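Local atomic coordinates of erythromycin dehydratase (Saccharopolyspora erythraea, PDB entry 3EL6), a protein that probably dehydrates beta-hydroxyacyl intermediates during erythromycin polyketide assembly, acting as a double-hotdog dehydratase domain of a modular synthase. Residues G48-A52 with V120-D124; L82-A86 with L98-L103; V93-E99 with S126-T130; G158-G162 with V257-A261. All coordinates share one frame; numbering follows the deposited sequence.

Interaction 1: G48-A52 with V120-D124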
ATOM      1  N   GLY A  48      -2.114   9.661   1.776  1.00 28.15           N
ATOM      2  CA  GLY A  48      -1.311  10.801   2.148  1.00 32.19           C
ATOM      3  C   GLY A  48      -0.416  11.274   0.999  1.00 33.94           C
ATOM      4  O   GLY A  48      -0.335  12.478   0.716  1.00 36.63           O
ATOM      5  N   HIS A  49       0.213  10.340   0.291  1.00 34.52           N
ATOM      6  CA  HIS A  49       1.130  10.764  -0.758  1.00 33.14           C
ATOM      7  C   HIS A  49       0.651  10.580  -2.181  1.00 33.08           C
ATOM      8  O   HIS A  49       1.330  11.040  -3.088  1.00 34.07           O
ATOM      9  CB  HIS A  49       2.573  10.258  -0.540  1.00 34.50           C
ATOM     10  CG  HIS A  49       2.777   8.766  -0.662  1.00 34.67           C
ATOM     11  ND1 HIS A  49       2.257   8.005  -1.696  1.00 33.00           N
ATOM     12  CD2 HIS A  49       3.547   7.916   0.077  1.00 35.03           C
ATOM     13  CE1 HIS A  49       2.667   6.750  -1.570  1.00 33.79           C
ATOM     14  NE2 HIS A  49       3.454   6.668  -0.504  1.00 35.16           N
ATOM     15  N   GLY A  50      -0.527   9.967  -2.382  1.00 31.03           N
ATOM     16  CA  GLY A  50      -1.115   9.817  -3.722  1.00 30.36           C
ATOM     17  C   GLY A  50      -0.557   8.624  -4.478  1.00 29.55           C
ATOM     18  O   GLY A  50      -0.940   8.389  -5.654  1.00 30.52           O
ATOM     19  N   GLY A  51       0.362   7.874  -3.847  1.00 27.27           N
ATOM     20  CA  GLY A  51       0.813   6.601  -4.440  1.00 25.16           C
ATOM     21  C   GLY A  51      -0.189   5.457  -4.278  1.00 22.76           C
ATOM     22  O   GLY A  51      -1.377   5.654  -3.930  1.00 21.53           O
ATOM     23  N   ALA A  52       0.278   4.230  -4.524  1.00 21.70           N
ATOM     24  CA  ALA A  52      -0.605   3.124  -4.522  1.00 20.71           C
ATOM     25  C   ALA A  52       0.173   1.829  -4.530  1.00 21.34           C
ATOM     26  O   ALA A  52       1.325   1.819  -4.960  1.00 22.75           O
ATOM     27  CB  ALA A  52      -1.543   3.190  -5.721  1.00 22.04           C
ATOM     28  N   VAL A 120       3.927   2.254  -6.000  1.00 22.49           N
ATOM     29  CA  VAL A 120       4.182   3.607  -6.518  1.00 20.01           C
ATOM     30  C   VAL A 120       4.290   4.576  -5.323  1.00 21.17           C
ATOM     31  O   VAL A 120       3.398   4.618  -4.478  1.00 20.71           O
ATOM     32  CB  VAL A 120       3.063   4.030  -7.438  1.00 19.97           C
ATOM     33  CG1 VAL A 120       3.268   5.514  -7.927  1.00 20.09           C
ATOM     34  CG2 VAL A 120       3.041   3.058  -8.680  1.00 18.18           C
ATOM     35  N   GLY A 121       5.367   5.320  -5.243  1.00 20.50           N
ATOM     36  CA  GLY A 121       5.606   6.126  -4.025  1.00 22.22           C
ATOM     37  C   GLY A 121       5.176   7.544  -4.173  1.00 22.47           C
ATOM     38  O   GLY A 121       4.423   7.887  -5.088  1.00 21.66           O
ATOM     39  N   ALA A 122       5.717   8.398  -3.298  1.00 22.62           N
ATOM     40  CA  ALA A 122       5.333   9.815  -3.206  1.00 23.55           C
ATOM     41  C   ALA A 122       5.954  10.583  -4.367  1.00 24.43           C
ATOM     42  O   ALA A 122       6.994  10.190  -4.880  1.00 25.37           O
ATOM     43  CB  ALA A 122       5.892  10.386  -1.861  1.00 24.20           C
ATOM     44  N   PRO A 123       5.337  11.686  -4.772  1.00 25.98           N
ATOM     45  CA  PRO A 123       5.874  12.495  -5.868  1.00 26.37           C
ATOM     46  C   PRO A 123       7.120  13.250  -5.462  1.00 27.42           C
ATOM     47  O   PRO A 123       7.249  13.666  -4.295  1.00 28.59           O
ATOM     48  CB  PRO A 123       4.703  13.406  -6.235  1.00 26.01           C
ATOM     49  CG  PRO A 123       3.935  13.557  -4.923  1.00 29.44           C
ATOM     50  CD  PRO A 123       4.047  12.177  -4.257  1.00 25.98           C
ATOM     51  N   ASP A 124       8.081  13.381  -6.363  1.00 26.55           N
ATOM     52  CA  ASP A 124       9.204  14.258  -6.105  1.00 27.51           C
ATOM     53  C   ASP A 124       8.734  15.697  -6.430  1.00 27.31           C
ATOM     54  O   ASP A 124       7.545  15.924  -6.763  1.00 26.28           O
ATOM     55  CB  ASP A 124      10.462  13.834  -6.868  1.00 27.48           C
ATOM     56  CG  ASP A 124      10.341  13.982  -8.392  1.00 31.24           C
ATOM     57  OD1 ASP A 124       9.403  14.617  -8.904  1.00 26.40           O
ATOM     58  OD2 ASP A 124      11.244  13.473  -9.111  1.00 33.01           O
TER

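Interaction 2: L82-A86 with L98-L103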
ATOM      1  N   LEU A  82       6.291  -6.594 -17.516  1.00 18.12           N
ATOM      2  CA  LEU A  82       6.541  -5.612 -16.439  1.00 18.50           C
ATOM      3  C   LEU A  82       6.331  -4.221 -16.981  1.00 18.48           C
ATOM      4  O   LEU A  82       5.878  -3.343 -16.257  1.00 17.94           O
ATOM      5  CB  LEU A  82       7.954  -5.771 -15.882  1.00 19.87           C
ATOM      6  CG  LEU A  82       8.209  -7.181 -15.306  1.00 21.66           C
ATOM      7  CD1 LEU A  82       9.576  -7.229 -14.503  1.00 27.19           C
ATOM      8  CD2 LEU A  82       7.014  -7.736 -14.497  1.00 24.86           C
ATOM      9  N   VAL A  83       6.680  -3.975 -18.252  1.00 18.17           N
ATOM     10  CA  VAL A  83       6.485  -2.623 -18.824  1.00 17.64           C
ATOM     11  C   VAL A  83       4.975  -2.325 -18.929  1.00 17.93           C
ATOM     12  O   VAL A  83       4.481  -1.245 -18.563  1.00 16.14           O
ATOM     13  CB  VAL A  83       7.168  -2.506 -20.228  1.00 16.17           C
ATOM     14  CG1 VAL A  83       6.759  -1.173 -21.009  1.00 18.83           C
ATOM     15  CG2 VAL A  83       8.680  -2.669 -20.083  1.00 18.92           C
ATOM     16  N   ASP A  84       4.200  -3.290 -19.409  1.00 17.15           N
ATOM     17  CA  ASP A  84       2.743  -3.064 -19.542  1.00 17.76           C
ATOM     18  C   ASP A  84       2.135  -2.865 -18.157  1.00 18.34           C
ATOM     19  O   ASP A  84       1.338  -1.979 -17.935  1.00 18.13           O
ATOM     20  CB  ASP A  84       2.085  -4.295 -20.267  1.00 18.34           C
ATOM     21  CG  ASP A  84       0.573  -4.329 -20.057  1.00 23.35           C
ATOM     22  OD1 ASP A  84      -0.137  -3.375 -20.494  1.00 22.92           O
ATOM     23  OD2 ASP A  84       0.098  -5.266 -19.370  1.00 30.20           O
ATOM     24  N   LEU A  85       2.584  -3.655 -17.181  1.00 17.61           N
ATOM     25  CA  LEU A  85       1.996  -3.500 -15.828  1.00 17.49           C
ATOM     26  C   LEU A  85       2.342  -2.103 -15.276  1.00 17.37           C
ATOM     27  O   LEU A  85       1.530  -1.482 -14.643  1.00 16.39           O
ATOM     28  CB  LEU A  85       2.562  -4.587 -14.899  1.00 18.12           C
ATOM     29  CG  LEU A  85       1.793  -5.933 -15.011  1.00 19.07           C
ATOM     30  CD1 LEU A  85       2.629  -6.944 -14.295  1.00 23.54           C
ATOM     31  CD2 LEU A  85       0.399  -5.872 -14.432  1.00 19.83           C
ATOM     32  N   ALA A  86       3.552  -1.632 -15.535  1.00 16.97           N
ATOM     33  CA  ALA A  86       3.958  -0.300 -15.041  1.00 16.89           C
ATOM     34  C   ALA A  86       3.181   0.815 -15.725  1.00 16.45           C
ATOM     35  O   ALA A  86       2.837   1.792 -15.091  1.00 16.91           O
ATOM     36  CB  ALA A  86       5.497  -0.097 -15.263  1.00 16.37           C
ATOM     37  N   LEU A  98       5.987   6.148 -18.725  1.00 19.48           N
ATOM     38  CA  LEU A  98       7.059   5.410 -18.069  1.00 21.13           C
ATOM     39  C   LEU A  98       8.344   6.121 -18.454  1.00 21.39           C
ATOM     40  O   LEU A  98       8.900   5.900 -19.533  1.00 22.13           O
ATOM     41  CB  LEU A  98       6.979   3.965 -18.549  1.00 20.52           C
ATOM     42  CG  LEU A  98       7.071   2.754 -17.661  1.00 27.97           C
ATOM     43  CD1 LEU A  98       7.435   1.438 -18.424  1.00 23.07           C
ATOM     44  CD2 LEU A  98       7.727   2.891 -16.231  1.00 25.52           C
ATOM     45  N   GLU A  99       8.793   7.068 -17.613  1.00 20.86           N
ATOM     46  CA  GLU A  99       9.991   7.793 -17.920  1.00 22.60           C
ATOM     47  C   GLU A  99      11.205   6.882 -18.000  1.00 21.54           C
ATOM     48  O   GLU A  99      12.048   7.031 -18.870  1.00 22.49           O
ATOM     49  CB  GLU A  99      10.235   8.878 -16.871  1.00 23.22           C
ATOM     50  CG  GLU A  99      11.520   9.582 -17.127  1.00 29.85           C
ATOM     51  CD  GLU A  99      11.580  10.854 -16.342  1.00 38.67           C
ATOM     52  OE1 GLU A  99      10.898  11.818 -16.755  1.00 41.75           O
ATOM     53  OE2 GLU A  99      12.323  10.859 -15.328  1.00 41.59           O
ATOM     54  N   GLU A 100      11.302   5.911 -17.111  1.00 20.46           N
ATOM     55  CA  GLU A 100      12.290   4.832 -17.283  1.00 23.21           C
ATOM     56  C   GLU A 100      11.793   3.591 -16.582  1.00 22.76           C
ATOM     57  O   GLU A 100      11.057   3.684 -15.572  1.00 20.63           O
ATOM     58  CB  GLU A 100      13.589   5.293 -16.608  1.00 25.87           C
ATOM     59  CG  GLU A 100      14.623   4.229 -16.324  1.00 32.70           C
ATOM     60  CD  GLU A 100      15.792   4.766 -15.476  1.00 44.10           C
ATOM     61  OE1 GLU A 100      15.535   5.192 -14.319  1.00 48.50           O
ATOM     62  OE2 GLU A 100      16.962   4.749 -15.960  1.00 45.91           O
ATOM     63  N   LEU A 101      12.136   2.430 -17.135  1.00 22.39           N
ATOM     64  CA  LEU A 101      11.996   1.158 -16.376  1.00 21.68           C
ATOM     65  C   LEU A 101      13.207   0.330 -16.644  1.00 23.06           C
ATOM     66  O   LEU A 101      13.558   0.064 -17.834  1.00 22.51           O
ATOM     67  CB  LEU A 101      10.701   0.426 -16.773  1.00 21.02           C
ATOM     68  CG  LEU A 101      10.423  -0.753 -15.817  1.00 21.15           C
ATOM     69  CD1 LEU A 101       9.904  -0.215 -14.478  1.00 24.50           C
ATOM     70  CD2 LEU A 101       9.424  -1.681 -16.483  1.00 25.65           C
ATOM     71  N   VAL A 102      13.904  -0.048 -15.566  1.00 22.55           N
ATOM     72  CA  VAL A 102      15.112  -0.842 -15.690  1.00 24.19           C
ATOM     73  C   VAL A 102      14.790  -2.226 -15.156  1.00 25.31           C
ATOM     74  O   VAL A 102      14.287  -2.381 -14.021  1.00 25.51           O
ATOM     75  CB  VAL A 102      16.254  -0.216 -14.887  1.00 25.07           C
ATOM     76  CG1 VAL A 102      17.506  -1.079 -14.999  1.00 26.91           C
ATOM     77  CG2 VAL A 102      16.516   1.161 -15.431  1.00 26.78           C
ATOM     78  N   LEU A 103      15.004  -3.219 -15.995  1.00 25.89           N
ATOM     79  CA  LEU A 103      14.677  -4.566 -15.654  1.00 30.36           C
ATOM     80  C   LEU A 103      15.877  -5.258 -15.024  1.00 34.16           C
ATOM     81  O   LEU A 103      16.971  -5.284 -15.581  1.00 36.40           O
ATOM     82  CB  LEU A 103      14.216  -5.280 -16.930  1.00 30.28           C
ATOM     83  CG  LEU A 103      12.997  -4.574 -17.582  1.00 30.36           C
ATOM     84  CD1 LEU A 103      12.842  -4.902 -19.053  1.00 31.63           C
ATOM     85  CD2 LEU A 103      11.703  -4.918 -16.865  1.00 31.18           C
TER

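Interaction 3: V93-E99 with S126-T130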
ATOM      1  N   VAL A  93      -2.582   5.780 -11.314  1.00 20.10           N
ATOM      2  CA  VAL A  93      -2.146   6.874 -10.395  1.00 21.48           C
ATOM      3  C   VAL A  93      -2.209   8.274 -11.033  1.00 22.61           C
ATOM      4  O   VAL A  93      -2.095   9.307 -10.354  1.00 24.04           O
ATOM      5  CB  VAL A  93      -0.756   6.645  -9.725  1.00 22.72           C
ATOM      6  CG1 VAL A  93      -0.742   5.304  -9.046  1.00 21.87           C
ATOM      7  CG2 VAL A  93       0.450   6.751 -10.721  1.00 23.49           C
ATOM      8  N   GLY A  94      -2.382   8.316 -12.338  1.00 21.53           N
ATOM      9  CA  GLY A  94      -2.449   9.611 -13.061  1.00 22.15           C
ATOM     10  C   GLY A  94      -1.112  10.144 -13.608  1.00 20.55           C
ATOM     11  O   GLY A  94      -0.993  11.345 -13.881  1.00 21.38           O
ATOM     12  N   LEU A  95      -0.116   9.275 -13.729  1.00 19.44           N
ATOM     13  CA  LEU A  95       1.180   9.604 -14.341  1.00 19.10           C
ATOM     14  C   LEU A  95       1.480   8.528 -15.401  1.00 19.43           C
ATOM     15  O   LEU A  95       2.080   7.498 -15.103  1.00 19.90           O
ATOM     16  CB  LEU A  95       2.278   9.626 -13.274  1.00 19.62           C
ATOM     17  CG  LEU A  95       2.235  10.820 -12.302  1.00 21.44           C
ATOM     18  CD1 LEU A  95       3.368  10.535 -11.266  1.00 19.94           C
ATOM     19  CD2 LEU A  95       2.502  12.123 -13.035  1.00 18.99           C
ATOM     20  N   PRO A  96       1.036   8.758 -16.636  1.00 19.14           N
ATOM     21  CA  PRO A  96       0.856   7.650 -17.567  1.00 19.56           C
ATOM     22  C   PRO A  96       2.097   7.318 -18.397  1.00 19.93           C
ATOM     23  O   PRO A  96       2.109   6.291 -19.137  1.00 21.00           O
ATOM     24  CB  PRO A  96      -0.318   8.124 -18.436  1.00 20.24           C
ATOM     25  CG  PRO A  96      -0.062   9.611 -18.554  1.00 21.52           C
ATOM     26  CD  PRO A  96       0.344   9.982 -17.092  1.00 19.44           C
ATOM     27  N   VAL A  97       3.149   8.119 -18.239  1.00 18.03           N
ATOM     28  CA  VAL A  97       4.409   7.899 -18.965  1.00 18.27           C
ATOM     29  C   VAL A  97       5.391   7.152 -18.112  1.00 18.94           C
ATOM     30  O   VAL A  97       5.634   7.482 -16.940  1.00 18.36           O
ATOM     31  CB  VAL A  97       5.053   9.255 -19.438  1.00 19.16           C
ATOM     32  CG1 VAL A  97       6.441   9.048 -20.005  1.00 19.06           C
ATOM     33  CG2 VAL A  97       4.115   9.843 -20.524  1.00 20.24           C
ATOM     34  N   LEU A  98       5.987   6.148 -18.725  1.00 19.48           N
ATOM     35  CA  LEU A  98       7.059   5.410 -18.069  1.00 21.13           C
ATOM     36  C   LEU A  98       8.344   6.121 -18.454  1.00 21.39           C
ATOM     37  O   LEU A  98       8.900   5.900 -19.533  1.00 22.13           O
ATOM     38  CB  LEU A  98       6.979   3.965 -18.549  1.00 20.52           C
ATOM     39  CG  LEU A  98       7.071   2.754 -17.661  1.00 27.97           C
ATOM     40  CD1 LEU A  98       7.435   1.438 -18.424  1.00 23.07           C
ATOM     41  CD2 LEU A  98       7.727   2.891 -16.231  1.00 25.52           C
ATOM     42  N   GLU A  99       8.793   7.068 -17.613  1.00 20.86           N
ATOM     43  CA  GLU A  99       9.991   7.793 -17.920  1.00 22.60           C
ATOM     44  C   GLU A  99      11.205   6.882 -18.000  1.00 21.54           C
ATOM     45  O   GLU A  99      12.048   7.031 -18.870  1.00 22.49           O
ATOM     46  CB  GLU A  99      10.235   8.878 -16.871  1.00 23.22           C
ATOM     47  CG  GLU A  99      11.520   9.582 -17.127  1.00 29.85           C
ATOM     48  CD  GLU A  99      11.580  10.854 -16.342  1.00 38.67           C
ATOM     49  OE1 GLU A  99      10.898  11.818 -16.755  1.00 41.75           O
ATOM     50  OE2 GLU A  99      12.323  10.859 -15.328  1.00 41.59           O
ATOM     51  N   SER A 126       9.211  17.592  -8.887  1.00 27.64           N
ATOM     52  CA  SER A 126       8.736  17.668 -10.267  1.00 26.08           C
ATOM     53  C   SER A 126       7.374  16.925 -10.538  1.00 24.22           C
ATOM     54  O   SER A 126       6.798  17.041 -11.642  1.00 23.37           O
ATOM     55  CB  SER A 126       9.846  17.137 -11.199  1.00 27.74           C
ATOM     56  OG  SER A 126       9.867  15.708 -11.078  1.00 31.48           O
ATOM     57  N   GLY A 127       6.852  16.203  -9.538  1.00 20.92           N
ATOM     58  CA  GLY A 127       5.596  15.527  -9.665  1.00 20.83           C
ATOM     59  C   GLY A 127       5.759  14.067 -10.172  1.00 20.91           C
ATOM     60  O   GLY A 127       4.764  13.377 -10.273  1.00 21.92           O
ATOM     61  N   ARG A 128       6.997  13.625 -10.434  1.00 20.67           N
ATOM     62  CA  ARG A 128       7.275  12.242 -10.854  1.00 20.72           C
ATOM     63  C   ARG A 128       7.229  11.300  -9.649  1.00 21.21           C
ATOM     64  O   ARG A 128       7.405  11.747  -8.485  1.00 19.68           O
ATOM     65  CB  ARG A 128       8.655  12.150 -11.538  1.00 21.36           C
ATOM     66  CG  ARG A 128       8.636  12.951 -12.866  1.00 25.33           C
ATOM     67  CD  ARG A 128       9.973  12.893 -13.509  1.00 30.64           C
ATOM     68  NE  ARG A 128      10.908  13.473 -12.579  1.00 39.26           N
ATOM     69  CZ  ARG A 128      12.083  13.972 -12.922  1.00 48.17           C
ATOM     70  NH1 ARG A 128      12.453  13.941 -14.211  1.00 49.82           N
ATOM     71  NH2 ARG A 128      12.876  14.503 -11.978  1.00 49.06           N
ATOM     72  N   ARG A 129       6.979  10.011  -9.913  1.00 19.98           N
ATOM     73  CA  ARG A 129       6.993   9.044  -8.834  1.00 20.37           C
ATOM     74  C   ARG A 129       7.848   7.829  -9.186  1.00 21.55           C
ATOM     75  O   ARG A 129       7.946   7.445 -10.369  1.00 20.19           O
ATOM     76  CB  ARG A 129       5.576   8.545  -8.520  1.00 19.74           C
ATOM     77  CG  ARG A 129       4.548   9.613  -8.193  1.00 21.40           C
ATOM     78  CD  ARG A 129       3.147   8.994  -7.962  1.00 22.75           C
ATOM     79  NE  ARG A 129       2.147  10.018  -7.744  1.00 21.26           N
ATOM     80  CZ  ARG A 129       1.788  10.447  -6.528  1.00 27.08           C
ATOM     81  NH1 ARG A 129       2.313   9.915  -5.409  1.00 24.43           N
ATOM     82  NH2 ARG A 129       0.895  11.409  -6.407  1.00 28.18           N
ATOM     83  N   THR A 130       8.443   7.205  -8.165  1.00 20.69           N
ATOM     84  CA  THR A 130       9.134   5.944  -8.352  1.00 22.82           C
ATOM     85  C   THR A 130       8.161   4.793  -8.384  1.00 21.26           C
ATOM     86  O   THR A 130       7.182   4.738  -7.612  1.00 22.16           O
ATOM     87  CB  THR A 130      10.211   5.741  -7.248  1.00 25.42           C
ATOM     88  OG1 THR A 130      11.200   6.771  -7.376  1.00 24.91           O
ATOM     89  CG2 THR A 130      10.847   4.351  -7.401  1.00 26.39           C
TER

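Interaction 4: G158-G162 with V257-A261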
ATOM      1  N   GLY A 158       1.910  12.837 -18.889  1.00 21.19           N
ATOM      2  CA  GLY A 158       1.527  12.523 -20.261  1.00 21.96           C
ATOM      3  C   GLY A 158       2.011  13.621 -21.195  1.00 23.87           C
ATOM      4  O   GLY A 158       2.176  14.826 -20.791  1.00 21.95           O
ATOM      5  N   VAL A 159       2.301  13.212 -22.422  1.00 22.27           N
ATOM      6  CA  VAL A 159       2.729  14.149 -23.442  1.00 23.93           C
ATOM      7  C   VAL A 159       1.861  13.981 -24.681  1.00 24.17           C
ATOM      8  O   VAL A 159       1.232  12.934 -24.873  1.00 24.27           O
ATOM      9  CB  VAL A 159       4.198  13.993 -23.818  1.00 25.00           C
ATOM     10  CG1 VAL A 159       5.131  14.222 -22.608  1.00 28.14           C
ATOM     11  CG2 VAL A 159       4.459  12.619 -24.407  1.00 26.38           C
ATOM     12  N   ALA A 160       1.792  15.024 -25.515  1.00 23.87           N
ATOM     13  CA  ALA A 160       0.873  14.994 -26.633  1.00 24.10           C
ATOM     14  C   ALA A 160       1.342  14.010 -27.736  1.00 24.15           C
ATOM     15  O   ALA A 160       2.523  13.820 -27.928  1.00 24.48           O
ATOM     16  CB  ALA A 160       0.766  16.399 -27.249  1.00 24.67           C
ATOM     17  N   ALA A 161       0.387  13.499 -28.487  1.00 25.34           N
ATOM     18  CA  ALA A 161       0.639  12.633 -29.631  1.00 27.80           C
ATOM     19  C   ALA A 161       0.972  13.472 -30.856  1.00 29.88           C
ATOM     20  O   ALA A 161       0.269  14.416 -31.144  1.00 27.76           O
ATOM     21  CB  ALA A 161      -0.615  11.866 -29.934  1.00 27.75           C
ATOM     22  N   GLY A 162       2.011  13.106 -31.587  1.00 31.72           N
ATOM     23  CA  GLY A 162       2.130  13.617 -32.976  1.00 33.02           C
ATOM     24  C   GLY A 162       0.891  13.390 -33.871  1.00 34.35           C
ATOM     25  O   GLY A 162      -0.115  12.771 -33.488  1.00 33.82           O
ATOM     26  N   VAL A 257       8.525   5.712 -22.284  1.00 20.51           N
ATOM     27  CA  VAL A 257       7.510   4.956 -22.984  1.00 20.85           C
ATOM     28  C   VAL A 257       6.247   5.716 -22.864  1.00 20.09           C
ATOM     29  O   VAL A 257       5.753   5.960 -21.738  1.00 21.56           O
ATOM     30  CB  VAL A 257       7.313   3.515 -22.343  1.00 18.59           C
ATOM     31  CG1 VAL A 257       6.305   2.762 -23.218  1.00 19.63           C
ATOM     32  CG2 VAL A 257       8.686   2.845 -22.278  1.00 20.93           C
ATOM     33  N   THR A 258       5.697   6.163 -23.993  1.00 20.48           N
ATOM     34  CA  THR A 258       4.434   6.895 -23.952  1.00 21.33           C
ATOM     35  C   THR A 258       3.337   6.115 -24.684  1.00 23.57           C
ATOM     36  O   THR A 258       3.594   5.510 -25.741  1.00 23.70           O
ATOM     37  CB  THR A 258       4.554   8.319 -24.628  1.00 24.08           C
ATOM     38  OG1 THR A 258       4.648   8.137 -26.061  1.00 27.24           O
ATOM     39  CG2 THR A 258       5.816   9.061 -24.108  1.00 20.54           C
ATOM     40  N   LEU A 259       2.107   6.192 -24.182  1.00 24.11           N
ATOM     41  CA  LEU A 259       1.002   5.457 -24.697  1.00 27.08           C
ATOM     42  C   LEU A 259      -0.062   6.434 -25.088  1.00 28.75           C
ATOM     43  O   LEU A 259      -0.461   7.295 -24.299  1.00 30.50           O
ATOM     44  CB  LEU A 259       0.558   4.400 -23.627  1.00 27.46           C
ATOM     45  CG  LEU A 259      -0.401   3.233 -23.832  1.00 31.77           C
ATOM     46  CD1 LEU A 259       0.132   2.307 -24.945  1.00 30.38           C
ATOM     47  CD2 LEU A 259      -0.404   2.510 -22.477  1.00 25.76           C
ATOM     48  N   HIS A 260      -0.526   6.347 -26.329  1.00 28.11           N
ATOM     49  CA  HIS A 260      -1.574   7.214 -26.784  1.00 29.30           C
ATOM     50  C   HIS A 260      -2.887   6.505 -27.094  1.00 31.47           C
ATOM     51  O   HIS A 260      -3.880   7.132 -27.291  1.00 32.18           O
ATOM     52  CB  HIS A 260      -1.063   8.031 -27.976  1.00 27.36           C
ATOM     53  CG  HIS A 260       0.234   8.717 -27.684  1.00 27.64           C
ATOM     54  ND1 HIS A 260       0.298   9.880 -26.950  1.00 25.61           N
ATOM     55  CD2 HIS A 260       1.517   8.362 -27.935  1.00 24.29           C
ATOM     56  CE1 HIS A 260       1.565  10.235 -26.806  1.00 24.91           C
ATOM     57  NE2 HIS A 260       2.324   9.340 -27.412  1.00 26.16           N
ATOM     58  N   ALA A 261      -2.865   5.168 -27.169  1.00 33.10           N
ATOM     59  CA  ALA A 261      -4.040   4.416 -27.443  1.00 35.28           C
ATOM     60  C   ALA A 261      -3.910   3.119 -26.636  1.00 36.72           C
ATOM     61  O   ALA A 261      -2.825   2.546 -26.588  1.00 37.40           O
ATOM     62  CB  ALA A 261      -4.100   4.096 -28.947  1.00 34.13           C
TER

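Interaction 1: G48-A52 with V120-D124
A52 and V120 form an antiparallel hydrogen-bonded pair, and two backbone bonds join them. V120 N donates to A52 O at 2.8 Å. A52 N returns a bond to V120 O at 3.1 Å. G51 CA also approaches V120 O at 3.3 Å, a CA-H...O contact.

The van der Waals contacts come from H49. Its imidazole lies with one face over the backbone of G121 and A122, the peptide N of A122 sitting over the ring centre. H49 CB meets A122 CB at 3.6 Å, and H49 O touches P123 CD at 3.2 Å. A chi1 of 68° places H49 CG between the backbone N and the carbonyl carbon, and the ring folds back over its own turn toward G51 N. There H49 ND1 accepts a bond from G51 N at 2.9 Å, with the donor in the ring plane. This bond probably restrains the ring while its face rests on the strand.

The A52-V120 pair begins the pairing of strands 52-58 and 114-123 in the hotdog sheet. The loop after strand 40-45 enters strand 52-58 beside the end of strand 114-123. Strand 129-137 follows next, with V120 packing on R129 and I131.

Interaction 2: L82-A86 with L98-L103
L82, V83 and A86 of the long hotdog helix 79-93 pack on L98, L101 and L103 of strand 97-103, part of the sheet that wraps round this helix. The segment axes pass 9.9 Å apart at 146°, so helix and strand run roughly antiparallel. The side chains that meet are all apolar, and no hydrogen bond crosses.

V83 carries both its branches into the interface. V83 CG1, anti to the backbone N (chi1 169°), reaches L98 CD1 at 3.7 Å. V83 CG2 meets L101 CD2 at 3.8 Å, so the valine spans two strand leucines. A86 CB sits against the forked end of L98, 3.9 Å from L98 CD2.

The bulge at E99 and E100, both facing T154, turns the chain between L98 and L101. Even so, both leucines point at the helix. W254 of the next strand, 251-259, packs on V83 and L103, and L230 of helix 227-235 also touches V83. These join the second half of the molecule to the same core.

At the other end of the contact, L103 CD2 fits beside the L82 side chain, 3.9 Å from L82 CD1 and 4.0 Å from L82 CB.

Interaction 3: V93-E99 with S126-T130
E99 and R128 form a long, weak salt bridge in which the carboxylate and guanidinium planes stand 88° apart, nearly perpendicular. The rest of the contact follows a Schellman motif that ends helix 79-93 of the hotdog core. G94 is its C-prime residue, with positive phi. L95 N bonds back to G90 O, and G94 N to E91 O.

In the salt bridge, E99 OE2 is 3.3 Å from R128 NH1. The carboxylate also lies against the aliphatic part of the arginine, with E99 OE1 3.5 Å from R128 CD. The bend at chi3 (-60°) of R128 turns the guanidinium so that NH1 comes to the acid.

The Schellman turn sends L95 toward the hairpin that joins strands 114-123 and 129-137. L95 is the buried residue of this contact, and L155 of strand 148-156 packs on it. V93, the last helical residue, only grazes R129.

R129 is extended from CG to NE, and L95 crosses it at about a right angle. The polar end of R129 goes on past the leucine, where NH1 is held by H49 O and G121 O. L95 CD1 reaches the guanidinium at its edge, near its plane. The same methyl, L95 CD1, touches G127 O at 3.3 Å and R129 CG at 3.4 Å.

Interaction 4: G158-G162 with V257-A261
V159 to A161 run as an irregular, extended stretch past the end of strand 251-259, with A161 and H260 CA atoms 6.5 Å apart and no hydrogen bond between the segments. H260 carries most of the contact. A161 CB sits over one face of its imidazole, a CH-pi contact 4.0 Å from the ring centroid and 27° off the normal. The closest ring atom to that methyl is H260 ND1, at 3.7 Å. At the ring's edge and in its plane, V159 O comes to 3.3 Å from H260 CE1.

On the strand side, H260 NE2 gives a weak bond to T258 OG1 (2.9 Å, N-H...O angle 121°), which ties the ring back to its own chain. T258 OG1 also bonds T293 OG1. A chi1 of 73° puts T258 CG2 anti to the carbonyl carbon, where it meets V159 CG2 at 3.8 Å, the two side chains crossing at about a right angle.

The contact lies at the surface. The loop after strand 148-156 passes over the end of strand 251-259 and runs on from the first hotdog toward the second, consistent with the double-hotdog fold. Strand 290-299 flanks it, with L290 touching both A161 and H260, while V97 of strand 97-103 packs on T258.

In the fold
Interactions 1, 3 and 4 lie at the ends of strands, while interaction 2 lies deep inside, its centre about 7 Å from the centre of the chain. R129 couples interactions 1 and 3: R129 NH1 is 2.8 Å from H49 O and 2.9 Å from G121 O, so one arginine clasps the loop and the strand that interaction 1 joins. Interactions 2 and 3 share L98 and E99, which lie at the corner and bulge of strand 97-103. Interaction 4 touches interactions 2 and 3 through the strand pairing, V257 N lying 2.8 Å from L98 O. This pairing of strands 97-103 and 251-259 joins the two hotdog halves. Interactions 1 and 4 do not touch; their centres are about 22 Å apart.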